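SAM-dependent methyltransferase (Pyrococcus horikoshii, PDB 1WZN) probably catalyses methyl transfer from S-adenosyl-L-methionine to a substrate not yet identified, and holds the by-product S-adenosyl-L-homocysteine in its Rossmann-like domain. Local coordinates at residues F119-E122 / D123-L127; L217-E220 / K221-K225. All blocks are in the same frame, centred on the assembly; numbering follows the deposited sequence.

Contact 1 (119-127) starts helix 121-134 of the methyltransferase domain, and contact 2 (217-225), later in the chain, carries helix 212-219 into the loop before strand 225-230, an outermost strand of the seven-stranded sheet. Their centres lie about 13 Å apart and on the same side of the chain's centre. They touch: Arg125 CB meets Tyr222 OH at 3.4 Å, and Glu121 CG packs on Leu218 CD2 at 3.9 Å. The start of one helix is thus packed against the end of the other. Both contacts also reach the second subunit, so this helix pair takes part in the contact between the two chains, while Phe119 of contact 1 touches the bound S-adenosyl-L-homocysteine.

Contact 1 (F119-E122 / D123-L127); sequences FDEE and DLRKL. With MG (magnesium ion), chain E.
The N-terminus of helix 121-134 is closed by a side-chain N-cap: Asp120 OD1 accepts from Asp123 N at 3.0 Å, with an N-H...O angle of 169°. The cap depends on the first torsion of Asp120: chi1 of 56° tucks CG in over the main chain, flanked by both N and C, and folds the carboxylate back over the first turn. The other oxygen, OD2, binds a magnesium ion at 2.4 Å. Water 2, also a magnesium ligand, donates to OD1, so cap and metal site share one carboxylate. Water 3, on the same ion, donates to Glu122 OE1 at 2.6 Å; the bend at chi2 turns the Glu122 chain to that side, and the glutamate serves the metal in the second shell. Asp123 OD2 accepts from water 1, which in turn accepts from Asp120 N, tying the residue before the helix to its first turn.

Regular helical bonding starts at once, with Leu124 N donating to Asp120 O at 2.8 Å and Arg125 N to Glu121 O. Beneath the cap, Phe119 CB lies 3.9 Å from Asp123 CB, and its ring atom CE2 reaches Leu127 CD2 one turn further on at 4.2 Å. The Phe119 side chain also touches S-adenosyl-L-homocysteine, so Asp123 and Leu127 probably help to hold a pocket residue in place. Glu121 extends the other way, to a salt bridge with Arg216 of the second subunit.

Two carboxylates come close here, Asp120 OD1 and Asp123 OD2 being 3.8 Å apart with their planes turned 34° from each other. The magnesium ion, the donated backbone N-H and the positive end of the helix dipole would all be expected to offset that repulsion and favour the charged form of Asp120.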
ATOM      1  N   PHE A 119      -7.621 -28.215 -11.136  1.00 19.12           N
ATOM      2  CA  PHE A 119      -7.574 -29.545 -10.531  1.00 20.51           C
ATOM      3  C   PHE A 119      -6.823 -29.637  -9.213  1.00 21.18           C
ATOM      4  O   PHE A 119      -5.730 -29.082  -9.086  1.00 20.68           O
ATOM      5  CB  PHE A 119      -6.939 -30.511 -11.535  1.00 19.86           C
ATOM      6  CG  PHE A 119      -7.578 -30.466 -12.887  1.00 20.38           C
ATOM      7  CD1 PHE A 119      -8.823 -31.037 -13.097  1.00 20.34           C
ATOM      8  CD2 PHE A 119      -6.958 -29.800 -13.943  1.00 20.76           C
ATOM      9  CE1 PHE A 119      -9.449 -30.949 -14.343  1.00 23.16           C
ATOM     10  CE2 PHE A 119      -7.575 -29.705 -15.191  1.00 20.44           C
ATOM     11  CZ  PHE A 119      -8.820 -30.279 -15.390  1.00 20.93           C
ATOM     12  N   ASP A 120      -7.402 -30.336  -8.233  1.00 21.35           N
ATOM     13  CA  ASP A 120      -6.722 -30.501  -6.950  1.00 22.13           C
ATOM     14  C   ASP A 120      -5.660 -31.583  -7.119  1.00 23.54           C
ATOM     15  O   ASP A 120      -5.524 -32.148  -8.206  1.00 20.96           O
ATOM     16  CB  ASP A 120      -7.696 -30.858  -5.803  1.00 22.38           C
ATOM     17  CG  ASP A 120      -8.528 -32.114  -6.068  1.00 25.67           C
ATOM     18  OD1 ASP A 120      -8.098 -33.022  -6.814  1.00 21.62           O
ATOM     19  OD2 ASP A 120      -9.630 -32.197  -5.484  1.00 28.47           O
ATOM     20  N   GLU A 121      -4.913 -31.875  -6.060  1.00 23.09           N
ATOM     21  CA  GLU A 121      -3.838 -32.860  -6.152  1.00 24.56           C
ATOM     22  C   GLU A 121      -4.245 -34.210  -6.738  1.00 23.45           C
ATOM     23  O   GLU A 121      -3.581 -34.721  -7.641  1.00 23.10           O
ATOM     24  CB  GLU A 121      -3.191 -33.083  -4.781  1.00 27.69           C
ATOM     25  CG  GLU A 121      -1.886 -33.858  -4.859  1.00 28.52           C
ATOM     26  CD  GLU A 121      -1.248 -34.094  -3.502  1.00 32.36           C
ATOM     27  OE1 GLU A 121      -1.835 -34.832  -2.682  1.00 33.56           O
ATOM     28  OE2 GLU A 121      -0.159 -33.539  -3.256  1.00 33.36           O
ATOM     29  N   GLU A 122      -5.323 -34.788  -6.222  1.00 21.89           N
ATOM     30  CA  GLU A 122      -5.790 -36.089  -6.692  1.00 24.16           C
ATOM     31  C   GLU A 122      -6.160 -36.071  -8.180  1.00 23.65           C
ATOM     32  O   GLU A 122      -5.782 -36.969  -8.934  1.00 21.38           O
ATOM     33  CB  GLU A 122      -6.992 -36.538  -5.856  1.00 27.75           C
ATOM     34  CG  GLU A 122      -6.707 -36.726  -4.352  1.00 34.22           C
ATOM     35  CD  GLU A 122      -6.191 -35.462  -3.655  1.00 38.19           C
ATOM     36  OE1 GLU A 122      -6.765 -34.368  -3.873  1.00 34.98           O
ATOM     37  OE2 GLU A 122      -5.217 -35.568  -2.870  1.00 40.08           O
ATOM     38  N   ASP A 123      -6.906 -35.054  -8.598  1.00 22.01           N
ATOM     39  CA  ASP A 123      -7.308 -34.949  -9.997  1.00 22.73           C
ATOM     40  C   ASP A 123      -6.122 -34.642 -10.901  1.00 20.22           C
ATOM     41  O   ASP A 123      -6.093 -35.061 -12.056  1.00 19.09           O
ATOM     42  CB  ASP A 123      -8.392 -33.879 -10.176  1.00 22.58           C
ATOM     43  CG  ASP A 123      -9.757 -34.352  -9.713  1.00 26.07           C
ATOM     44  OD1 ASP A 123      -9.936 -35.576  -9.543  1.00 27.75           O
ATOM     45  OD2 ASP A 123     -10.660 -33.510  -9.535  1.00 28.59           O
ATOM     46  N   LEU A 124      -5.138 -33.912 -10.383  1.00 20.65           N
ATOM     47  CA  LEU A 124      -3.969 -33.583 -11.185  1.00 21.18           C
ATOM     48  C   LEU A 124      -3.163 -34.859 -11.440  1.00 23.13           C
ATOM     49  O   LEU A 124      -2.646 -35.065 -12.542  1.00 21.01           O
ATOM     50  CB  LEU A 124      -3.107 -32.522 -10.480  1.00 21.24           C
ATOM     51  CG  LEU A 124      -2.061 -31.798 -11.332  1.00 22.90           C
ATOM     52  CD1 LEU A 124      -2.718 -31.197 -12.580  1.00 22.21           C
ATOM     53  CD2 LEU A 124      -1.391 -30.709 -10.504  1.00 20.94           C
ATOM     54  N   ARG A 125      -3.063 -35.726 -10.433  1.00 21.70           N
ATOM     55  CA  ARG A 125      -2.333 -36.980 -10.619  1.00 23.03           C
ATOM     56  C   ARG A 125      -3.068 -37.828 -11.650  1.00 22.70           C
ATOM     57  O   ARG A 125      -2.444 -38.481 -12.489  1.00 22.38           O
ATOM     58  CB  ARG A 125      -2.231 -37.772  -9.312  1.00 26.01           C
ATOM     59  CG  ARG A 125      -1.341 -37.154  -8.245  1.00 31.70           C
ATOM     60  CD  ARG A 125      -1.061 -38.167  -7.143  1.00 36.33           C
ATOM     61  NE  ARG A 125      -0.130 -37.654  -6.142  1.00 42.78           N
ATOM     62  CZ  ARG A 125       0.531 -38.418  -5.275  1.00 44.15           C
ATOM     63  NH1 ARG A 125       0.367 -39.734  -5.289  1.00 45.09           N
ATOM     64  NH2 ARG A 125       1.353 -37.869  -4.393  1.00 45.13           N
ATOM     65  N   LYS A 126      -4.395 -37.815 -11.580  1.00 21.90           N
ATOM     66  CA  LYS A 126      -5.210 -38.585 -12.514  1.00 24.41           C
ATOM     67  C   LYS A 126      -4.993 -38.064 -13.929  1.00 21.85           C
ATOM     68  O   LYS A 126      -4.898 -38.839 -14.881  1.00 19.41           O
ATOM     69  CB  LYS A 126      -6.692 -38.480 -12.152  1.00 24.65           C
ATOM     70  CG  LYS A 126      -7.603 -39.269 -13.089  1.00 30.94           C
ATOM     71  CD  LYS A 126      -9.062 -39.211 -12.654  1.00 36.18           C
ATOM     72  CE  LYS A 126      -9.926 -40.116 -13.521  1.00 39.73           C
ATOM     73  NZ  LYS A 126     -11.366 -40.087 -13.118  1.00 42.58           N
ATOM     74  N   LEU A 127      -4.931 -36.743 -14.059  1.00 19.85           N
ATOM     75  CA  LEU A 127      -4.709 -36.111 -15.357  1.00 18.49           C
ATOM     76  C   LEU A 127      -3.362 -36.516 -15.948  1.00 18.28           C
ATOM     77  O   LEU A 127      -3.284 -36.937 -17.103  1.00 18.38           O
ATOM     78  CB  LEU A 127      -4.756 -34.581 -15.224  1.00 18.61           C
ATOM     79  CG  LEU A 127      -4.404 -33.786 -16.493  1.00 18.51           C
ATOM     80  CD1 LEU A 127      -5.400 -34.114 -17.602  1.00 18.79           C
ATOM     81  CD2 LEU A 127      -4.421 -32.293 -16.186  1.00 20.25           C
TER
HETATM   82 MG    MG E1007     -10.723 -34.164  -4.728  1.00 49.53          MG
HETATM   83  O   HOH W   1     -10.089 -31.168  -8.820  1.00 33.10           O
HETATM   84  O   HOH W   2      -9.968 -34.898  -6.422  1.00 32.58           O
HETATM   85  O   HOH W   3      -9.232 -34.806  -3.397  1.00 41.93           O

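Contact 2 (L217-E220 / K221-K225)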
ATOM      1  N   LEU A 217       7.199 -32.700  -8.856  1.00 25.69           N
ATOM      2  CA  LEU A 217       7.104 -33.879  -7.997  1.00 24.30           C
ATOM      3  C   LEU A 217       5.890 -34.726  -8.359  1.00 24.90           C
ATOM      4  O   LEU A 217       5.938 -35.957  -8.305  1.00 24.37           O
ATOM      5  CB  LEU A 217       6.999 -33.468  -6.523  1.00 25.01           C
ATOM      6  CG  LEU A 217       8.221 -32.824  -5.870  1.00 25.52           C
ATOM      7  CD1 LEU A 217       7.841 -32.332  -4.480  1.00 24.70           C
ATOM      8  CD2 LEU A 217       9.366 -33.833  -5.795  1.00 29.05           C
ATOM      9  N   LEU A 218       4.792 -34.071  -8.717  1.00 22.53           N
ATOM     10  CA  LEU A 218       3.588 -34.800  -9.084  1.00 24.23           C
ATOM     11  C   LEU A 218       3.725 -35.411 -10.478  1.00 22.96           C
ATOM     12  O   LEU A 218       3.207 -36.492 -10.737  1.00 26.59           O
ATOM     13  CB  LEU A 218       2.373 -33.870  -9.028  1.00 22.52           C
ATOM     14  CG  LEU A 218       1.995 -33.385  -7.623  1.00 24.23           C
ATOM     15  CD1 LEU A 218       1.029 -32.214  -7.714  1.00 24.94           C
ATOM     16  CD2 LEU A 218       1.386 -34.534  -6.839  1.00 24.84           C
ATOM     17  N   ALA A 219       4.440 -34.720 -11.361  1.00 23.80           N
ATOM     18  CA  ALA A 219       4.635 -35.176 -12.740  1.00 24.91           C
ATOM     19  C   ALA A 219       5.701 -36.259 -12.918  1.00 26.24           C
ATOM     20  O   ALA A 219       5.549 -37.148 -13.759  1.00 24.41           O
ATOM     21  CB  ALA A 219       4.970 -33.990 -13.626  1.00 22.92           C
ATOM     22  N   GLU A 220       6.781 -36.184 -12.142  1.00 27.42           N
ATOM     23  CA  GLU A 220       7.858 -37.169 -12.257  1.00 29.46           C
ATOM     24  C   GLU A 220       7.363 -38.586 -12.009  1.00 29.18           C
ATOM     25  O   GLU A 220       8.022 -39.557 -12.367  1.00 31.40           O
ATOM     26  CB  GLU A 220       9.000 -36.843 -11.288  1.00 30.30           C
ATOM     27  CG  GLU A 220       9.693 -35.521 -11.582  1.00 33.89           C
ATOM     28  CD  GLU A 220      10.886 -35.261 -10.678  1.00 35.94           C
ATOM     29  OE1 GLU A 220      10.801 -35.587  -9.472  1.00 35.39           O
ATOM     30  OE2 GLU A 220      11.898 -34.718 -11.173  1.00 35.50           O
ATOM     31  N   LYS A 221       6.192 -38.701 -11.399  1.00 29.59           N
ATOM     32  CA  LYS A 221       5.614 -40.002 -11.110  1.00 30.24           C
ATOM     33  C   LYS A 221       5.015 -40.640 -12.370  1.00 30.80           C
ATOM     34  O   LYS A 221       4.720 -41.834 -12.380  1.00 32.32           O
ATOM     35  CB  LYS A 221       4.522 -39.850 -10.048  1.00 34.07           C
ATOM     36  CG  LYS A 221       4.954 -39.074  -8.798  1.00 33.91           C
ATOM     37  CD  LYS A 221       3.792 -38.914  -7.819  1.00 36.99           C
ATOM     38  CE  LYS A 221       4.233 -38.242  -6.522  1.00 39.15           C
ATOM     39  NZ  LYS A 221       5.292 -39.022  -5.812  1.00 41.46           N
ATOM     40  N   TYR A 222       4.864 -39.854 -13.436  1.00 28.09           N
ATOM     41  CA  TYR A 222       4.240 -40.353 -14.665  1.00 26.75           C
ATOM     42  C   TYR A 222       5.047 -40.220 -15.954  1.00 26.16           C
ATOM     43  O   TYR A 222       4.702 -40.825 -16.969  1.00 26.09           O
ATOM     44  CB  TYR A 222       2.885 -39.661 -14.838  1.00 24.42           C
ATOM     45  CG  TYR A 222       1.980 -39.852 -13.648  1.00 24.81           C
ATOM     46  CD1 TYR A 222       1.314 -41.058 -13.444  1.00 24.62           C
ATOM     47  CD2 TYR A 222       1.838 -38.848 -12.684  1.00 25.55           C
ATOM     48  CE1 TYR A 222       0.535 -41.265 -12.317  1.00 26.50           C
ATOM     49  CE2 TYR A 222       1.057 -39.046 -11.548  1.00 26.01           C
ATOM     50  CZ  TYR A 222       0.410 -40.258 -11.371  1.00 27.78           C
ATOM     51  OH  TYR A 222      -0.363 -40.471 -10.253  1.00 28.85           O
ATOM     52  N   PHE A 223       6.107 -39.422 -15.921  1.00 25.56           N
ATOM     53  CA  PHE A 223       6.960 -39.225 -17.089  1.00 26.40           C
ATOM     54  C   PHE A 223       8.384 -39.583 -16.701  1.00 28.84           C
ATOM     55  O   PHE A 223       8.793 -39.355 -15.561  1.00 30.57           O
ATOM     56  CB  PHE A 223       6.906 -37.765 -17.536  1.00 24.18           C
ATOM     57  CG  PHE A 223       5.520 -37.282 -17.831  1.00 24.81           C
ATOM     58  CD1 PHE A 223       4.945 -37.500 -19.079  1.00 21.77           C
ATOM     59  CD2 PHE A 223       4.772 -36.638 -16.847  1.00 22.69           C
ATOM     60  CE1 PHE A 223       3.644 -37.085 -19.345  1.00 20.59           C
ATOM     61  CE2 PHE A 223       3.462 -36.218 -17.104  1.00 20.82           C
ATOM     62  CZ  PHE A 223       2.900 -36.443 -18.355  1.00 23.38           C
ATOM     63  N   GLU A 224       9.146 -40.132 -17.640  1.00 28.53           N
ATOM     64  CA  GLU A 224      10.521 -40.499 -17.335  1.00 30.61           C
ATOM     65  C   GLU A 224      11.323 -39.287 -16.895  1.00 30.01           C
ATOM     66  O   GLU A 224      12.103 -39.356 -15.945  1.00 28.88           O
ATOM     67  CB  GLU A 224      11.212 -41.121 -18.540  1.00 33.52           C
ATOM     68  CG  GLU A 224      12.602 -41.623 -18.190  1.00 38.65           C
ATOM     69  CD  GLU A 224      13.315 -42.240 -19.362  1.00 40.82           C
ATOM     70  OE1 GLU A 224      13.525 -41.529 -20.367  1.00 42.77           O
ATOM     71  OE2 GLU A 224      13.666 -43.435 -19.273  1.00 45.19           O
ATOM     72  N   LYS A 225      11.138 -38.179 -17.602  1.00 27.83           N
ATOM     73  CA  LYS A 225      11.847 -36.957 -17.270  1.00 29.20           C
ATOM     74  C   LYS A 225      10.913 -35.759 -17.296  1.00 28.27           C
ATOM     75  O   LYS A 225      10.037 -35.655 -18.158  1.00 25.91           O
ATOM     76  CB  LYS A 225      13.003 -36.727 -18.242  1.00 31.95           C
ATOM     77  CG  LYS A 225      13.844 -35.515 -17.887  1.00 38.02           C
ATOM     78  CD  LYS A 225      15.160 -35.495 -18.634  1.00 41.17           C
ATOM     79  CE  LYS A 225      16.044 -34.379 -18.105  1.00 43.79           C
ATOM     80  NZ  LYS A 225      16.222 -34.484 -16.628  1.00 46.49           N
TER
HETATM   81  O   HOH W   4      10.453 -39.089 -13.434  1.00 35.53           O
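Ala219 O takes two backbone donors where helix 212-219 gives way to a turn: Tyr222 N at 2.8 Å and Phe223 N at 3.2 Å. The two arrive differently. Tyr222 N stands well above the carbonyl plane, 47° out of it, whereas Phe223 N comes almost straight in line with the C=O bond. The same oxygen lies at the edge of the Phe223 ring, near its plane, with CD2 as the nearest ring atom, and CD2 also packs on Ala219 CB at 4.2 Å.

One residue back, Leu218 O meets the edge of the Tyr222 ring at CD2, 3.3 Å away, and has no hydrogen-bonding partner in the model although buried. Lys221 runs back alongside the helix end: its CG is 3.3 Å from Leu217 O, and the chain, extended as far as CE, brings CE to 3.4 Å from that oxygen; the bend at chi4 (-60°) then sets only the direction of NZ. Its CB sits over one face of the Tyr222 ring, offset toward the rim.

Replacing Phe223 with an alanine would probably open a gap beside Ala219 CB and leave the Ala219 carbonyl without the ring edge that shields it.

Farther out, Tyr222 rests on Arg125 and Phe128 of helix 121-134, while Ala219 and Glu220 pack on Val226 of strand 225-230. That strand is entered through a classic beta bulge, Glu224 and Lys225 both facing Ile248. Across the turn, Glu220 O and Phe223 O, two acceptors that cannot bond to each other, both lie 2.7 Å from the oxygen of water 4.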